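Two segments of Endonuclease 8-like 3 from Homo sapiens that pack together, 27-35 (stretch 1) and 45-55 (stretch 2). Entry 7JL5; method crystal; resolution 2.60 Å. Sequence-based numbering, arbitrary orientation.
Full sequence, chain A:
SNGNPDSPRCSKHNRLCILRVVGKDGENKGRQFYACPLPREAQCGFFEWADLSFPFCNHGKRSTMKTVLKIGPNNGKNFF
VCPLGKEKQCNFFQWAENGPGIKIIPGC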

# COMPACT_ATOMS: atom_id res chain seq x y z
N GLU A 27 6.98 -14.38 3.92
CA GLU A 27 5.94 -13.96 4.85
C GLU A 27 5.55 -12.49 4.69
O GLU A 27 5.01 -11.91 5.63
CB GLU A 27 6.38 -14.22 6.29
CG GLU A 27 6.11 -15.63 6.79
CD GLU A 27 7.05 -16.66 6.20
OE1 GLU A 27 8.07 -16.27 5.60
OE2 GLU A 27 6.76 -17.87 6.34
N ASN A 28 5.82 -11.89 3.53
CA ASN A 28 5.39 -10.51 3.30
C ASN A 28 5.01 -10.26 1.84
O ASN A 28 5.08 -9.10 1.39
CB ASN A 28 6.49 -9.53 3.73
CG ASN A 28 7.80 -9.75 3.01
OD1 ASN A 28 7.97 -10.74 2.30
ND2 ASN A 28 8.74 -8.83 3.19
N LYS A 29 4.62 -11.28 1.09
CA LYS A 29 4.17 -11.09 -0.29
C LYS A 29 2.85 -10.33 -0.28
O LYS A 29 1.87 -10.78 0.32
CB LYS A 29 4.01 -12.44 -0.98
N GLY A 30 2.82 -9.19 -0.96
CA GLY A 30 1.67 -8.32 -0.98
C GLY A 30 1.79 -7.09 -0.11
O GLY A 30 1.01 -6.14 -0.29
N ARG A 31 2.76 -7.06 0.81
CA ARG A 31 2.91 -5.91 1.69
C ARG A 31 3.35 -4.69 0.89
O ARG A 31 4.27 -4.77 0.08
CB ARG A 31 3.91 -6.21 2.80
CG ARG A 31 3.93 -5.16 3.90
CD ARG A 31 4.88 -5.52 5.03
NE ARG A 31 4.87 -4.52 6.08
CZ ARG A 31 5.75 -4.47 7.08
NH1 ARG A 31 6.72 -5.37 7.15
NH2 ARG A 31 5.67 -3.51 7.99
N GLN A 32 2.68 -3.57 1.13
CA GLN A 32 2.91 -2.35 0.36
C GLN A 32 3.99 -1.50 1.02
O GLN A 32 4.13 -1.48 2.25
CB GLN A 32 1.61 -1.56 0.24
CG GLN A 32 0.40 -2.40 -0.12
CD GLN A 32 -0.91 -1.64 0.02
OE1 GLN A 32 -1.28 -1.22 1.11
NE2 GLN A 32 -1.61 -1.47 -1.10
N PHE A 33 4.74 -0.79 0.19
CA PHE A 33 5.82 0.05 0.67
C PHE A 33 6.01 1.24 -0.25
O PHE A 33 5.87 1.12 -1.47
CB PHE A 33 7.13 -0.74 0.79
CG PHE A 33 7.64 -1.25 -0.53
CD1 PHE A 33 7.19 -2.46 -1.04
CD2 PHE A 33 8.58 -0.53 -1.25
CE1 PHE A 33 7.66 -2.93 -2.25
CE2 PHE A 33 9.05 -1.00 -2.47
CZ PHE A 33 8.59 -2.20 -2.97
N TYR A 34 6.33 2.39 0.34
CA TYR A 34 6.68 3.58 -0.42
C TYR A 34 8.12 3.48 -0.92
O TYR A 34 9.03 3.11 -0.16
CB TYR A 34 6.51 4.83 0.43
CG TYR A 34 5.09 5.09 0.84
CD1 TYR A 34 4.09 5.29 -0.11
CD2 TYR A 34 4.73 5.15 2.18
CE1 TYR A 34 2.79 5.53 0.26
CE2 TYR A 34 3.43 5.40 2.57
CZ TYR A 34 2.46 5.58 1.60
OH TYR A 34 1.16 5.82 1.98
N ALA A 35 8.30 3.83 -2.19
CA ALA A 35 9.60 3.77 -2.85
C ALA A 35 9.76 4.98 -3.76
O ALA A 35 8.81 5.71 -4.03
CB ALA A 35 9.74 2.47 -3.66
N GLY A 45 17.55 4.37 -3.27
CA GLY A 45 17.22 3.14 -2.58
C GLY A 45 16.18 3.32 -1.49
O GLY A 45 16.11 2.50 -0.57
N PHE A 46 15.37 4.37 -1.59
CA PHE A 46 14.38 4.64 -0.56
C PHE A 46 13.44 3.45 -0.42
O PHE A 46 13.11 2.76 -1.38
CB PHE A 46 13.57 5.89 -0.91
CG PHE A 46 12.76 6.42 0.24
CD1 PHE A 46 13.35 7.23 1.20
CD2 PHE A 46 11.42 6.11 0.37
CE1 PHE A 46 12.61 7.72 2.27
CE2 PHE A 46 10.68 6.60 1.43
CZ PHE A 46 11.27 7.40 2.38
N PHE A 47 13.01 3.21 0.82
CA PHE A 47 12.11 2.09 1.11
C PHE A 47 11.49 2.33 2.48
O PHE A 47 12.22 2.39 3.48
CB PHE A 47 12.87 0.76 1.09
CG PHE A 47 11.99 -0.44 1.28
CD1 PHE A 47 11.54 -0.80 2.54
CD2 PHE A 47 11.62 -1.22 0.20
CE1 PHE A 47 10.73 -1.90 2.72
CE2 PHE A 47 10.81 -2.33 0.37
CZ PHE A 47 10.37 -2.67 1.63
N GLU A 48 10.17 2.48 2.53
CA GLU A 48 9.49 2.69 3.81
C GLU A 48 8.18 1.91 3.82
O GLU A 48 7.30 2.17 2.99
CB GLU A 48 9.23 4.17 4.06
CG GLU A 48 9.22 4.56 5.53
CD GLU A 48 10.61 4.57 6.14
OE1 GLU A 48 11.60 4.63 5.37
OE2 GLU A 48 10.72 4.51 7.38
N TRP A 49 8.04 0.98 4.75
CA TRP A 49 6.80 0.22 4.85
C TRP A 49 5.62 1.16 5.03
O TRP A 49 5.63 2.05 5.88
CB TRP A 49 6.88 -0.77 6.01
CG TRP A 49 7.85 -1.88 5.75
CD1 TRP A 49 8.98 -2.15 6.46
CD2 TRP A 49 7.79 -2.86 4.71
NE1 TRP A 49 9.62 -3.25 5.93
CE2 TRP A 49 8.91 -3.69 4.85
CE3 TRP A 49 6.89 -3.10 3.66
CZ2 TRP A 49 9.16 -4.76 3.99
CZ3 TRP A 49 7.14 -4.16 2.81
CH2 TRP A 49 8.26 -4.98 2.98
N ALA A 50 4.59 0.96 4.20
CA ALA A 50 3.46 1.89 4.18
C ALA A 50 2.43 1.59 5.26
O ALA A 50 1.76 2.51 5.73
CB ALA A 50 2.79 1.85 2.81
N ASP A 51 2.30 0.33 5.67
CA ASP A 51 1.18 -0.09 6.51
C ASP A 51 1.43 0.11 8.00
O ASP A 51 0.59 -0.31 8.81
CB ASP A 51 0.86 -1.56 6.24
CG ASP A 51 2.00 -2.50 6.60
OD1 ASP A 51 3.04 -2.02 7.12
OD2 ASP A 51 1.87 -3.72 6.37
N LEU A 52 2.54 0.73 8.39
CA LEU A 52 2.83 0.90 9.81
C LEU A 52 1.76 1.70 10.53
O LEU A 52 1.68 1.63 11.77
CB LEU A 52 4.19 1.58 9.98
CG LEU A 52 5.39 0.65 9.82
CD1 LEU A 52 6.65 1.45 9.51
CD2 LEU A 52 5.59 -0.20 11.08
N SER A 53 0.93 2.45 9.81
CA SER A 53 -0.16 3.22 10.41
C SER A 53 -1.52 2.87 9.83
O SER A 53 -2.50 3.58 10.09
CB SER A 53 0.10 4.72 10.26
OG SER A 53 -0.98 5.48 10.78
N PHE A 54 -1.62 1.79 9.06
CA PHE A 54 -2.90 1.37 8.51
C PHE A 54 -3.78 0.77 9.61
O PHE A 54 -3.28 0.30 10.63
CB PHE A 54 -2.71 0.34 7.40
CG PHE A 54 -2.19 0.92 6.11
CD1 PHE A 54 -1.90 2.27 5.98
CD2 PHE A 54 -2.00 0.10 5.01
CE1 PHE A 54 -1.43 2.78 4.79
CE2 PHE A 54 -1.52 0.60 3.82
CZ PHE A 54 -1.24 1.95 3.71
N PRO A 55 -5.10 0.78 9.43
CA PRO A 55 -5.98 0.11 10.39
C PRO A 55 -5.77 -1.39 10.38
O PRO A 55 -5.10 -1.96 9.52
CB PRO A 55 -7.39 0.49 9.91
CG PRO A 55 -7.22 0.91 8.48
CD PRO A 55 -5.85 1.52 8.40

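Antiparallel strands use their backbones to set the register and their side chains to make each face distinct, and these two segments of Endonuclease 8-like 3 illustrate the principle well. The backbone hydrogen bonds come first. Tyr34 and Glu48 form a hydrogen-bonded pair, with Tyr34 N donating to Glu48 O at 2.8 Å and Glu48 N returning the bond to Tyr34 O at 3.0 Å. Beyond Trp49 the ladder continues as Ala50 N donates to Gln32 O, a nearly straight bond of 3.2 Å. Between these bonds lies the non-hydrogen-bonded pair Phe33 and Trp49, whose CA atoms approach to 4.3 Å. The Tyr34 carbonyl also accepts a CA-H...O contact, with 3.5 Å between its O and Phe47 CA.

Charge and aromaticity cooperate at Arg31. Its side chain is extended, t at chi1 through chi3, which carries the guanidinium across Trp49. The two planes differ by just 5° and their centres lie 3.7 Å apart, so the cation sits flat over the indole; CZ stands over the five-membered ring while CD makes a CH-pi contact with the six-membered ring. While the guanidinium lies on Trp49, its N-H groups also reach Asp51 in a salt bridge: Arg31 NE lies 3.1 Å from Asp51 OD2, and Arg31 NH2 donates to Asp51 OD1, also at 3.1 Å.

The remaining contacts are largely apolar and divide between the faces. On the face bearing Phe33, Phe47 and Trp49, the two phenylalanine rings form an offset stack, with centroids 4.4 Å apart and planes at 21°, and Phe33 CB packs against Trp49 CE3 at 3.7 Å. On the face bearing Tyr34, the methyl group of Ala50 covers the tyrosine ring, its CB 3.6 Å from Tyr34 CE2, in a CH-pi contact.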